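PDB 3GXV: replicative DNA helicase from Helicobacter pylori, which is the N-terminal domain of a hexameric replicative helicase that probably unwinds DNA at the fork using ATP, and interacts with primase. Local coordinates for residues V17-V22 with A88-N93; F49-K54 with K70-K75; P37-Y42 with N103-R108. One frame throughout, in Å; residues are numbered along the deposited sequence.

Interaction 1 of 3, residues V17-V22 with A88-N93; sequences VLSGIV and ASPIDN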
loop_
_atom_site.group_PDB
_atom_site.type_symbol
_atom_site.label_atom_id
_atom_site.label_comp_id
_atom_site.label_asym_id
_atom_site.label_seq_id
_atom_site.Cartn_x
_atom_site.Cartn_y
_atom_site.Cartn_z
ATOM N N VAL B 17 8.511 13.250 1.368
ATOM C CA VAL B 17 7.891 12.961 0.088
ATOM C C VAL B 17 7.575 11.478 -0.029
ATOM O O VAL B 17 6.494 11.108 -0.491
ATOM C CB VAL B 17 8.816 13.371 -1.069
ATOM C CG1 VAL B 17 8.210 12.961 -2.408
ATOM C CG2 VAL B 17 9.028 14.870 -1.044
ATOM N N LEU B 18 8.531 10.645 0.395
ATOM C CA LEU B 18 8.400 9.186 0.348
ATOM C C LEU B 18 7.371 8.737 1.385
ATOM O O LEU B 18 6.611 7.795 1.158
ATOM C CB LEU B 18 9.754 8.508 0.625
ATOM C CG LEU B 18 10.903 8.601 -0.401
ATOM C CD1 LEU B 18 12.133 7.882 0.150
ATOM C CD2 LEU B 18 10.494 7.972 -1.716
ATOM N N SER B 19 7.373 9.413 2.529
ATOM C CA SER B 19 6.421 9.124 3.589
ATOM C C SER B 19 5.034 9.485 3.078
ATOM O O SER B 19 4.062 8.817 3.411
ATOM C CB SER B 19 6.727 9.948 4.839
ATOM O OG SER B 19 5.633 9.903 5.735
ATOM N N GLY B 20 4.955 10.541 2.271
ATOM C CA GLY B 20 3.677 10.961 1.712
ATOM C C GLY B 20 3.118 9.933 0.738
ATOM O O GLY B 20 1.912 9.695 0.689
ATOM N N ILE B 21 4.006 9.325 -0.042
ATOM C CA ILE B 21 3.632 8.300 -1.019
ATOM C C ILE B 21 3.088 7.058 -0.310
ATOM O O ILE B 21 2.213 6.362 -0.837
ATOM C CB ILE B 21 4.851 7.892 -1.881
ATOM C CG1 ILE B 21 5.243 9.054 -2.793
ATOM C CG2 ILE B 21 4.545 6.617 -2.681
ATOM C CD1 ILE B 21 6.399 8.740 -3.712
ATOM N N VAL B 22 3.615 6.794 0.884
ATOM C CA VAL B 22 3.190 5.652 1.684
ATOM C C VAL B 22 1.776 5.867 2.222
ATOM O O VAL B 22 1.055 4.912 2.487
ATOM C CB VAL B 22 4.169 5.408 2.853
ATOM C CG1 VAL B 22 3.613 4.352 3.803
ATOM C CG2 VAL B 22 5.523 4.959 2.303
ATOM N N ALA B 88 8.721 10.095 9.296
ATOM C CA ALA B 88 8.598 11.469 8.829
ATOM C C ALA B 88 7.127 11.784 8.593
ATOM O O ALA B 88 6.353 10.907 8.222
ATOM C CB ALA B 88 9.393 11.661 7.551
ATOM N N SER B 89 6.742 13.037 8.802
ATOM C CA SER B 89 5.353 13.454 8.644
ATOM C C SER B 89 4.890 13.721 7.228
ATOM O O SER B 89 5.440 14.556 6.521
ATOM C CB SER B 89 5.094 14.701 9.487
ATOM O OG SER B 89 5.484 14.492 10.833
ATOM N N PRO B 90 3.867 12.975 6.797
ATOM C CA PRO B 90 3.301 13.126 5.470
ATOM C C PRO B 90 2.823 14.585 5.512
ATOM O O PRO B 90 2.198 15.056 6.477
ATOM C CB PRO B 90 2.143 12.105 5.443
ATOM C CG PRO B 90 2.506 11.108 6.609
ATOM C CD PRO B 90 3.086 12.039 7.609
ATOM N N ILE B 91 3.127 15.343 4.481
ATOM C CA ILE B 91 2.709 16.733 4.423
ATOM C C ILE B 91 1.517 16.781 3.481
ATOM O O ILE B 91 1.108 15.761 2.932
ATOM C CB ILE B 91 3.921 17.548 3.964
ATOM C CG1 ILE B 91 4.471 18.270 5.194
ATOM C CG2 ILE B 91 3.602 18.457 2.805
ATOM C CD1 ILE B 91 4.857 17.359 6.398
ATOM N N ASP B 92 0.911 17.942 3.347
ATOM C CA ASP B 92 -0.201 18.046 2.429
ATOM C C ASP B 92 0.446 18.741 1.244
ATOM O O ASP B 92 1.158 19.723 1.433
ATOM C CB ASP B 92 -1.306 18.920 3.027
ATOM C CG ASP B 92 -2.447 18.121 3.667
ATOM O OD1 ASP B 92 -3.459 18.751 4.028
ATOM O OD2 ASP B 92 -2.366 16.895 3.814
ATOM N N ASN B 93 0.236 18.226 0.039
ATOM C CA ASN B 93 0.850 18.837 -1.134
ATOM C C ASN B 93 2.369 18.851 -1.043
ATOM O O ASN B 93 2.965 19.789 -0.506
ATOM C CB ASN B 93 0.342 20.272 -1.345
ATOM C CG ASN B 93 0.855 20.882 -2.638
ATOM O OD1 ASN B 93 1.012 20.184 -3.636
ATOM N ND2 ASN B 93 1.104 22.186 -2.631
#
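S19 and A88 meet through one hydrogen bond: the hydroxyl OG of S19 donates to the carbonyl oxygen O of A88 over 2.8 Å. The donor stands above the carbonyl plane, 46° out of it. OG lies anti to its own backbone N (chi1 166°), which carries it toward the loop. P90 packs beside the same hydroxyl, with its CG 3.5 Å from S19 OG, so a small polar side chain serves both a carbonyl and a proline ring. The methyl group of A88 adds a looser touch, its CB 4.2 Å from S19 CB.

The backbones approach most closely where G20 faces P90, the CA atoms being 4.4 Å apart. P90 CB lies against the bare CA of G20 at 4.2 Å; a CB on G20 would be crowded by V17 O of its own helix rather than by the proline. A88 is the first residue past helix 79-87, and its carbonyl is taken up by S19 of helix 3-23.

The contact thus joins the first long helix of the DnaB-like N-terminal domain to the loop between helices 79-87 and 95-119. Elsewhere on helix 3-23, L18 packs on F48 and F49 of helix 43-57, I21 on helix 27-32, and V17 on helix 95-119.

Interaction 2 of 3, residues F49-K54 with K70-K75; sequences FEIALK and KMPKDK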
loop_
_atom_site.group_PDB
_atom_site.type_symbol
_atom_site.label_atom_id
_atom_site.label_comp_id
_atom_site.label_asym_id
_atom_site.label_seq_id
_atom_site.Cartn_x
_atom_site.Cartn_y
_atom_site.Cartn_z
ATOM N N PHE B 49 12.426 4.592 -3.356
ATOM C CA PHE B 49 11.564 5.025 -4.456
ATOM C C PHE B 49 11.483 3.931 -5.530
ATOM O O PHE B 49 10.444 3.713 -6.155
ATOM C CB PHE B 49 12.108 6.317 -5.082
ATOM C CG PHE B 49 11.131 7.005 -6.005
ATOM C CD1 PHE B 49 9.861 7.365 -5.549
ATOM C CD2 PHE B 49 11.462 7.252 -7.336
ATOM C CE1 PHE B 49 8.942 7.956 -6.404
ATOM C CE2 PHE B 49 10.541 7.847 -8.203
ATOM C CZ PHE B 49 9.285 8.193 -7.737
ATOM N N GLU B 50 12.602 3.245 -5.722
ATOM C CA GLU B 50 12.731 2.190 -6.711
ATOM C C GLU B 50 11.823 1.012 -6.380
ATOM O O GLU B 50 11.030 0.570 -7.213
ATOM C CB GLU B 50 14.187 1.738 -6.739
ATOM C CG GLU B 50 14.675 1.027 -7.990
ATOM C CD GLU B 50 16.120 0.589 -7.822
ATOM O OE1 GLU B 50 16.350 -0.439 -7.149
ATOM O OE2 GLU B 50 17.029 1.289 -8.325
ATOM N N ILE B 51 11.945 0.501 -5.156
ATOM C CA ILE B 51 11.129 -0.628 -4.727
ATOM C C ILE B 51 9.652 -0.246 -4.768
ATOM O O ILE B 51 8.794 -1.078 -5.076
ATOM C CB ILE B 51 11.504 -1.086 -3.300
ATOM C CG1 ILE B 51 12.942 -1.621 -3.277
ATOM C CG2 ILE B 51 10.544 -2.170 -2.839
ATOM C CD1 ILE B 51 13.550 -1.727 -1.875
ATOM N N ALA B 52 9.361 1.016 -4.474
ATOM C CA ALA B 52 7.984 1.489 -4.476
ATOM C C ALA B 52 7.444 1.482 -5.898
ATOM O O ALA B 52 6.341 1.001 -6.146
ATOM C CB ALA B 52 7.899 2.895 -3.877
ATOM N N LEU B 53 8.233 2.014 -6.830
ATOM C CA LEU B 53 7.838 2.050 -8.237
ATOM C C LEU B 53 7.507 0.637 -8.691
ATOM O O LEU B 53 6.526 0.422 -9.396
ATOM C CB LEU B 53 8.971 2.609 -9.103
ATOM C CG LEU B 53 9.369 4.068 -8.864
ATOM C CD1 LEU B 53 10.545 4.425 -9.777
ATOM C CD2 LEU B 53 8.177 4.990 -9.116
ATOM N N LYS B 54 8.338 -0.319 -8.279
ATOM C CA LYS B 54 8.133 -1.723 -8.633
ATOM C C LYS B 54 6.858 -2.289 -7.994
ATOM O O LYS B 54 6.091 -2.984 -8.655
ATOM C CB LYS B 54 9.351 -2.562 -8.222
ATOM C CG LYS B 54 9.120 -4.065 -8.277
ATOM C CD LYS B 54 10.413 -4.865 -8.347
ATOM C CE LYS B 54 11.427 -4.469 -7.282
ATOM N NZ LYS B 54 12.038 -3.133 -7.543
ATOM N N LYS B 70 10.019 -6.689 -0.426
ATOM C CA LYS B 70 10.525 -6.485 -1.784
ATOM C C LYS B 70 11.950 -5.923 -1.871
ATOM O O LYS B 70 12.408 -5.551 -2.951
ATOM C CB LYS B 70 9.571 -5.578 -2.566
ATOM C CG LYS B 70 9.599 -5.813 -4.066
ATOM C CD LYS B 70 9.018 -7.185 -4.413
ATOM C CE LYS B 70 9.283 -7.541 -5.859
ATOM N NZ LYS B 70 10.747 -7.580 -6.122
ATOM N N MET B 71 12.648 -5.859 -0.740
ATOM C CA MET B 71 14.021 -5.364 -0.722
ATOM C C MET B 71 14.969 -6.422 -1.297
ATOM O O MET B 71 15.009 -7.556 -0.824
ATOM C CB MET B 71 14.431 -4.998 0.705
ATOM C CG MET B 71 14.490 -3.495 0.956
ATOM S SD MET B 71 15.182 -3.101 2.575
ATOM C CE MET B 71 13.773 -2.387 3.359
ATOM N N PRO B 72 15.782 -6.038 -2.304
ATOM C CA PRO B 72 16.758 -6.882 -3.018
ATOM C C PRO B 72 17.561 -7.943 -2.255
ATOM O O PRO B 72 18.113 -8.864 -2.857
ATOM C CB PRO B 72 17.660 -5.856 -3.718
ATOM C CG PRO B 72 17.551 -4.652 -2.861
ATOM C CD PRO B 72 16.087 -4.613 -2.539
ATOM N N LYS B 73 17.619 -7.819 -0.937
ATOM C CA LYS B 73 18.330 -8.795 -0.097
ATOM C C LYS B 73 19.759 -9.231 -0.569
ATOM O O LYS B 73 20.251 -10.306 -0.210
ATOM C CB LYS B 73 17.424 -10.012 0.108
ATOM C CG LYS B 73 17.147 -10.374 1.526
ATOM C CD LYS B 73 18.409 -10.368 2.386
ATOM C CE LYS B 73 18.115 -10.547 3.872
ATOM N NZ LYS B 73 17.301 -11.778 4.050
ATOM N N ASP B 74 20.389 -8.417 -1.408
ATOM C CA ASP B 74 21.735 -8.646 -1.867
ATOM C C ASP B 74 22.305 -7.322 -1.425
ATOM O O ASP B 74 23.442 -7.187 -0.973
ATOM C CB ASP B 74 21.795 -8.792 -3.394
ATOM C CG ASP B 74 21.219 -7.616 -4.120
ATOM O OD1 ASP B 74 19.988 -7.391 -4.043
ATOM O OD2 ASP B 74 22.009 -6.887 -4.753
ATOM N N LYS B 75 21.407 -6.357 -1.540
ATOM C CA LYS B 75 21.573 -4.969 -1.183
ATOM C C LYS B 75 20.366 -4.725 -0.280
ATOM O O LYS B 75 19.266 -5.204 -0.569
ATOM C CB LYS B 75 21.472 -4.101 -2.442
ATOM C CG LYS B 75 21.711 -2.638 -2.214
ATOM C CD LYS B 75 23.136 -2.385 -1.779
ATOM C CE LYS B 75 23.420 -0.897 -1.733
ATOM N NZ LYS B 75 22.588 -0.197 -0.715
#
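Helix-to-loop packing within the all-helical N-terminal domain of a DnaB-type helicase brings helix 43-57 against the chain leaving helix 64-69, with K70 as the first residue beyond the helical turns. No hydrogen bond joins the two segments; carbon contacts hold them together. I51 is the apolar centre, and its branched side chain suits the place because it offers two separate arms. CG2, anti to the backbone N, meets the foot of the lysine chain, 3.6 Å from K70 CB. The other arm, CG1 and CD1, runs toward the following residues: CD1 presses on M71 CG at 3.5 Å, tighter than usual for two carbons, and also reaches P72 CD at 3.9 Å. The proline offers its CD here, while M71 also packs on Q76 and I77.

Farther out, the two partly exposed lysines K54 and K70 cross at about a right angle, the amino end of K70 lying against the CD and CE methylenes of K54. The like charges stay apart, K54 NZ and K70 NZ being 4.8 Å from each other, a proximity that might modestly favour loss of a proton. The K54 chain bends at chi3 (50°) and chi4, and its CE lies 3.4 Å from K70 NZ.

Interaction 3 of 3, residues P37-Y42 with N103-R108; sequences PSDFYY and NASIKR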
loop_
_atom_site.group_PDB
_atom_site.type_symbol
_atom_site.label_atom_id
_atom_site.label_comp_id
_atom_site.label_asym_id
_atom_site.label_seq_id
_atom_site.Cartn_x
_atom_site.Cartn_y
_atom_site.Cartn_z
ATOM N N PRO B 37 14.607 7.346 -9.424
ATOM C CA PRO B 37 15.342 7.032 -8.185
ATOM C C PRO B 37 16.685 7.783 -8.133
ATOM O O PRO B 37 17.036 8.409 -7.122
ATOM C CB PRO B 37 15.521 5.518 -8.264
ATOM C CG PRO B 37 14.273 5.070 -9.000
ATOM C CD PRO B 37 14.140 6.115 -10.100
ATOM N N SER B 38 17.416 7.734 -9.241
ATOM C CA SER B 38 18.709 8.391 -9.354
ATOM C C SER B 38 18.650 9.889 -9.040
ATOM O O SER B 38 19.686 10.533 -8.898
ATOM C CB SER B 38 19.272 8.182 -10.767
ATOM O OG SER B 38 18.396 8.700 -11.763
ATOM N N ASP B 39 17.448 10.455 -8.926
ATOM C CA ASP B 39 17.344 11.877 -8.618
ATOM C C ASP B 39 17.352 12.187 -7.136
ATOM O O ASP B 39 17.262 13.352 -6.759
ATOM C CB ASP B 39 16.088 12.494 -9.231
ATOM C CG ASP B 39 16.173 12.617 -10.725
ATOM O OD1 ASP B 39 17.227 13.062 -11.232
ATOM O OD2 ASP B 39 15.178 12.278 -11.392
ATOM N N PHE B 40 17.448 11.154 -6.299
ATOM C CA PHE B 40 17.465 11.361 -4.850
ATOM C C PHE B 40 18.888 11.546 -4.362
ATOM O O PHE B 40 19.789 10.857 -4.807
ATOM C CB PHE B 40 16.815 10.191 -4.113
ATOM C CG PHE B 40 15.319 10.193 -4.189
ATOM C CD1 PHE B 40 14.662 9.753 -5.340
ATOM C CD2 PHE B 40 14.563 10.699 -3.144
ATOM C CE1 PHE B 40 13.281 9.824 -5.436
ATOM C CE2 PHE B 40 13.167 10.774 -3.240
ATOM C CZ PHE B 40 12.535 10.334 -4.392
ATOM N N TYR B 41 19.059 12.491 -3.443
ATOM C CA TYR B 41 20.348 12.849 -2.857
ATOM C C TYR B 41 20.887 11.746 -1.942
ATOM O O TYR B 41 22.037 11.321 -2.074
ATOM C CB TYR B 41 20.173 14.174 -2.113
ATOM C CG TYR B 41 21.262 14.558 -1.136
ATOM C CD1 TYR B 41 22.601 14.636 -1.522
ATOM C CD2 TYR B 41 20.939 14.873 0.176
ATOM C CE1 TYR B 41 23.592 15.015 -0.602
ATOM C CE2 TYR B 41 21.904 15.258 1.085
ATOM C CZ TYR B 41 23.220 15.321 0.696
ATOM O OH TYR B 41 24.158 15.663 1.629
ATOM N N TYR B 42 20.060 11.292 -1.009
ATOM C CA TYR B 42 20.455 10.210 -0.114
ATOM C C TYR B 42 20.082 8.930 -0.873
ATOM O O TYR B 42 18.909 8.637 -1.061
ATOM C CB TYR B 42 19.669 10.294 1.188
ATOM C CG TYR B 42 20.157 9.344 2.240
ATOM C CD1 TYR B 42 21.504 9.305 2.589
ATOM C CD2 TYR B 42 19.280 8.485 2.897
ATOM C CE1 TYR B 42 21.964 8.441 3.561
ATOM C CE2 TYR B 42 19.731 7.617 3.871
ATOM C CZ TYR B 42 21.076 7.600 4.202
ATOM O OH TYR B 42 21.545 6.770 5.193
ATOM N N ASN B 103 15.293 19.806 -8.682
ATOM C CA ASN B 103 16.198 20.935 -8.874
ATOM C C ASN B 103 17.609 20.674 -8.330
ATOM O O ASN B 103 18.589 21.043 -8.965
ATOM C CB ASN B 103 15.620 22.202 -8.209
ATOM C CG ASN B 103 14.570 22.898 -9.070
ATOM O OD1 ASN B 103 13.745 23.664 -8.564
ATOM N ND2 ASN B 103 14.604 22.642 -10.377
ATOM N N ALA B 104 17.713 20.060 -7.155
ATOM C CA ALA B 104 19.024 19.780 -6.574
ATOM C C ALA B 104 19.687 18.622 -7.312
ATOM O O ALA B 104 20.908 18.497 -7.338
ATOM C CB ALA B 104 18.899 19.471 -5.091
ATOM N N SER B 105 18.869 17.769 -7.910
ATOM C CA SER B 105 19.389 16.658 -8.688
ATOM C C SER B 105 20.087 17.278 -9.899
ATOM O O SER B 105 21.241 16.983 -10.181
ATOM C CB SER B 105 18.252 15.746 -9.141
ATOM O OG SER B 105 18.732 14.749 -10.015
ATOM N N ILE B 106 19.387 18.178 -10.581
ATOM C CA ILE B 106 19.931 18.853 -11.758
ATOM C C ILE B 106 21.208 19.638 -11.444
ATOM O O ILE B 106 22.152 19.657 -12.242
ATOM C CB ILE B 106 18.867 19.800 -12.378
ATOM C CG1 ILE B 106 17.688 18.963 -12.884
ATOM C CG2 ILE B 106 19.481 20.641 -13.507
ATOM C CD1 ILE B 106 16.588 19.777 -13.545
ATOM N N LYS B 107 21.227 20.292 -10.288
ATOM C CA LYS B 107 22.397 21.041 -9.880
ATOM C C LYS B 107 23.596 20.106 -9.753
ATOM O O LYS B 107 24.671 20.415 -10.260
ATOM C CB LYS B 107 22.152 21.758 -8.547
ATOM C CG LYS B 107 21.233 22.943 -8.655
ATOM C CD LYS B 107 21.434 23.927 -7.522
ATOM C CE LYS B 107 22.786 24.612 -7.619
ATOM N NZ LYS B 107 22.951 25.724 -6.638
ATOM N N ARG B 108 23.410 18.972 -9.084
ATOM C CA ARG B 108 24.487 17.997 -8.901
ATOM C C ARG B 108 24.979 17.452 -10.248
ATOM O O ARG B 108 26.164 17.156 -10.414
ATOM C CB ARG B 108 24.022 16.841 -7.997
ATOM C CG ARG B 108 23.744 17.251 -6.551
ATOM C CD ARG B 108 23.587 16.035 -5.642
ATOM N NE ARG B 108 22.530 15.136 -6.110
ATOM C CZ ARG B 108 21.228 15.324 -5.913
ATOM N NH1 ARG B 108 20.796 16.390 -5.238
ATOM N NH2 ARG B 108 20.354 14.456 -6.412
HETATM O O HOH W 1 21.242 13.641 -9.077
HETATM O O HOH W 2 21.601 11.886 -7.213
HETATM O O HOH W 3 18.015 15.779 -4.882
#
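D39 and S105 form the shortest direct hydrogen bond between the segments: S105 OG donates to D39 OD1 over 2.6 Å, meeting the carboxylate on its anti side, 26° out of its plane. OG is anti to the backbone N of S105 (chi1 174°), and a short hydroxyl suits a place where the two CA atoms are only 5.2 Å apart. The other carboxylate oxygen of D39 accepts from the backbone N of E36, which fixes the group further. A weak bond runs from R108 NH2 to D39 O at 3.3 Å.

Water supplies much of the remaining polar contact. Water 2 accepts from R108 NH2 and donates to S38 O and F40 O, while water 1 donates to S105 OG at 2.9 Å. Water 3 accepts from R108 NH1. An arginine, with its several N-H groups, can serve such a cluster.

In van der Waals contact, Y41 CB lies over one face of the guanidinium, 3.9 Å from R108 NH1, and S105 CA over the opposite face.

In this DnaB-like N-terminal domain, the 3-10 turn 37-39 and the loop to Y42, the N-cap residue of helix 43-57, thus join helix 95-119 to helix 3-23, where E14 accepts from the backbone N of Y41 and Y42, and to helix 43-57, where F40 meets F49.

How the interactions relate
The three contacts lie 18 to 19 Å apart, centre to centre, within one helical domain, and each ties a loop to a helix. Along the chain, interaction 2 is nested inside the loops closed by interactions 1 and 3, whose segments alternate, so helices 3-23 and 95-119 are both tied to chain that lies between them in sequence. A shared apolar core links the sites: F49 of segment 49-54 touches L18 and I21 of segment 17-22 and F40 and P37 of segment 37-42, and L18 also reaches F40. Interaction 3 lies on the opposite side of the chain's centre from the other two, consistent with loops and helices joined around this common interior.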